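Long-range contact in capsular polysaccharide biosynthesis protein (Burkholderia pseudomallei, PDB 4BQN), which binds coenzyme A and is probably an acetyltransferase acting in the biosynthesis of the capsular polysaccharide: residues E143-S148 with R303-R308. The protein carries 1 engineered substitution. Numbering follows the deposited sequence. Where two conformers were deposited one is given.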
loop_
_atom_site.group_PDB
_atom_site.type_symbol
_atom_site.label_atom_id
_atom_site.label_comp_id
_atom_site.label_asym_id
_atom_site.label_seq_id
_atom_site.Cartn_x
_atom_site.Cartn_y
_atom_site.Cartn_z
ATOM N N GLU A 143 -13.981 -18.279 -11.447
ATOM C CA GLU A 143 -13.521 -19.435 -10.673
ATOM C C GLU A 143 -12.257 -20.050 -11.244
ATOM O O GLU A 143 -11.376 -20.456 -10.490
ATOM C CB GLU A 143 -14.611 -20.502 -10.583
ATOM C CG GLU A 143 -15.725 -20.163 -9.605
ATOM C CD GLU A 143 -16.788 -19.230 -10.166
ATOM O OE1 GLU A 143 -16.750 -18.880 -11.369
ATOM O OE2 GLU A 143 -17.684 -18.856 -9.383
ATOM N N GLU A 144 -12.167 -20.150 -12.571
ATOM C CA GLU A 144 -10.966 -20.691 -13.219
ATOM C C GLU A 144 -9.760 -19.804 -12.905
ATOM O O GLU A 144 -8.658 -20.299 -12.618
ATOM C CB GLU A 144 -11.152 -20.808 -14.736
ATOM C CG GLU A 144 -12.065 -21.946 -15.174
ATOM C CD GLU A 144 -13.542 -21.580 -15.242
ATOM O OE1 GLU A 144 -13.984 -20.575 -14.644
ATOM O OE2 GLU A 144 -14.284 -22.342 -15.895
ATOM N N ILE A 145 -9.965 -18.490 -12.970
ATOM C CA ILE A 145 -8.924 -17.539 -12.593
ATOM C C ILE A 145 -8.508 -17.730 -11.130
ATOM O O ILE A 145 -7.316 -17.850 -10.821
ATOM C CB ILE A 145 -9.386 -16.087 -12.798
ATOM C CG1 ILE A 145 -9.580 -15.804 -14.293
ATOM C CG2 ILE A 145 -8.386 -15.113 -12.158
ATOM C CD1 ILE A 145 -10.375 -14.556 -14.583
ATOM N N GLY A 146 -9.491 -17.770 -10.230
ATOM C CA GLY A 146 -9.215 -17.959 -8.802
ATOM C C GLY A 146 -8.518 -19.284 -8.506
ATOM O O GLY A 146 -7.645 -19.352 -7.637
ATOM N N ALA A 147 -8.891 -20.334 -9.237
ATOM C CA ALA A 147 -8.270 -21.648 -9.073
ATOM C C ALA A 147 -6.806 -21.600 -9.481
ATOM O O ALA A 147 -5.957 -22.189 -8.820
ATOM C CB ALA A 147 -9.032 -22.698 -9.879
ATOM N N SER A 148 -6.500 -20.869 -10.550
ATOM C CA SER A 148 -5.111 -20.708 -10.983
ATOM C C SER A 148 -4.289 -19.972 -9.927
ATOM O O SER A 148 -3.193 -20.396 -9.564
ATOM C CB SER A 148 -5.052 -19.942 -12.302
ATOM O OG SER A 148 -3.713 -19.870 -12.764
ATOM N N ARG A 303 -0.067 -13.912 -16.287
ATOM C CA ARG A 303 -0.220 -14.535 -17.617
ATOM C C ARG A 303 -0.671 -15.986 -17.502
ATOM O O ARG A 303 -1.408 -16.474 -18.354
ATOM C CB ARG A 303 1.038 -14.448 -18.483
ATOM C CG ARG A 303 1.244 -13.094 -19.145
ATOM C CD ARG A 303 2.366 -13.128 -20.174
ATOM N NE ARG A 303 2.905 -11.787 -20.418
ATOM C CZ ARG A 303 2.382 -10.904 -21.264
ATOM N NH1 ARG A 303 1.285 -11.209 -21.962
ATOM N NH2 ARG A 303 2.949 -9.712 -21.401
ATOM N N THR A 304 -0.232 -16.675 -16.447
ATOM C CA THR A 304 -0.648 -18.053 -16.226
ATOM C C THR A 304 -2.156 -18.146 -16.007
ATOM O O THR A 304 -2.810 -19.017 -16.593
ATOM C CB THR A 304 0.111 -18.674 -15.046
ATOM O OG1 THR A 304 1.485 -18.802 -15.412
ATOM C CG2 THR A 304 -0.436 -20.049 -14.689
ATOM N N ALA A 305 -2.714 -17.260 -15.179
ATOM C CA ALA A 305 -4.158 -17.248 -14.943
ATOM C C ALA A 305 -4.928 -16.945 -16.234
ATOM O O ALA A 305 -5.938 -17.593 -16.516
ATOM C CB ALA A 305 -4.523 -16.250 -13.858
ATOM N N LEU A 306 -4.436 -15.981 -17.019
ATOM C CA LEU A 306 -5.097 -15.616 -18.262
ATOM C C LEU A 306 -5.122 -16.820 -19.220
ATOM O O LEU A 306 -6.149 -17.099 -19.850
ATOM C CB LEU A 306 -4.399 -14.417 -18.904
ATOM C CG LEU A 306 -5.149 -13.592 -19.946
ATOM C CD1 LEU A 306 -6.329 -12.865 -19.313
ATOM C CD2 LEU A 306 -4.185 -12.624 -20.616
ATOM N N ARG A 307 -3.988 -17.526 -19.312
ATOM C CA ARG A 307 -3.857 -18.689 -20.190
ATOM C C ARG A 307 -4.753 -19.839 -19.723
ATOM O O ARG A 307 -5.493 -20.432 -20.517
ATOM C CB ARG A 307 -2.389 -19.142 -20.280
ATOM C CG ARG A 307 -2.188 -20.485 -20.967
ATOM C CD ARG A 307 -0.737 -20.945 -20.966
ATOM N NE ARG A 307 -0.183 -21.127 -19.621
ATOM C CZ ARG A 307 -0.440 -22.156 -18.814
ATOM N NH1 ARG A 307 -1.266 -23.132 -19.183
ATOM N NH2 ARG A 307 0.131 -22.203 -17.620
ATOM N N ARG A 308 -4.680 -20.163 -18.436
ATOM C CA ARG A 308 -5.464 -21.272 -17.909
ATOM C C ARG A 308 -6.967 -21.054 -18.057
ATOM O O ARG A 308 -7.698 -21.988 -18.375
ATOM C CB ARG A 308 -5.124 -21.543 -16.451
ATOM C CG ARG A 308 -3.784 -22.228 -16.272
ATOM C CD ARG A 308 -3.452 -22.346 -14.813
ATOM N NE ARG A 308 -2.205 -23.059 -14.597
ATOM C CZ ARG A 308 -1.497 -23.008 -13.477
ATOM N NH1 ARG A 308 -1.879 -22.224 -12.466
ATOM N NH2 ARG A 308 -0.383 -23.720 -13.383
#
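S148 meets A305 and R308 in a close helix-helix contact, small residues at its centre and one polar bond at its edge, where helix 142-151 packs on the C-terminal helix 300-310, away from the coenzyme A site. The two segments run roughly antiparallel, at 138°, with axes 8.6 Å apart at their closest. The backbones come nearest at I145 and A305, whose CA atoms are 5.3 Å apart. The methyl of A305 points at the other helix, and I145 reaches it from the flank with its CG2 branch, which ends 4.4 Å from A305 CB. The I145 side chain also touches L124, Y242 and F310, so the pair belongs to an apolar cluster that also takes in helix 123-130 and the loop residue Y242.

S148 carries the polar part. Its hydroxyl stands anti to the backbone N (chi1 -176°), which sends OG across to the C-terminal helix, 3.4 Å from A305 CA. There it accepts a hydrogen bond from R308 NH1, 3.0 Å from S148 OG. The N-H...O angle is 153°, with the oxygen tilted somewhat out of the guanidinium plane. The R308 chain, extended from CG to NE, runs past the serine, and its CD lies 3.2 Å from S148 OG. One face of the guanidinium is covered by T304 CG2, 3.3 Å above the plane and over its centre; T304 OG1 turns back to bond R300 O in its own helix. D152 makes a long, weak ion pair with the same NH1.

The buried hydroxyl oxygen of S148 is thus satisfied by a cationic donor from the partner helix, while the T304 methyl over one face and the bond at the edge together probably restrict the rotation of the guanidinium.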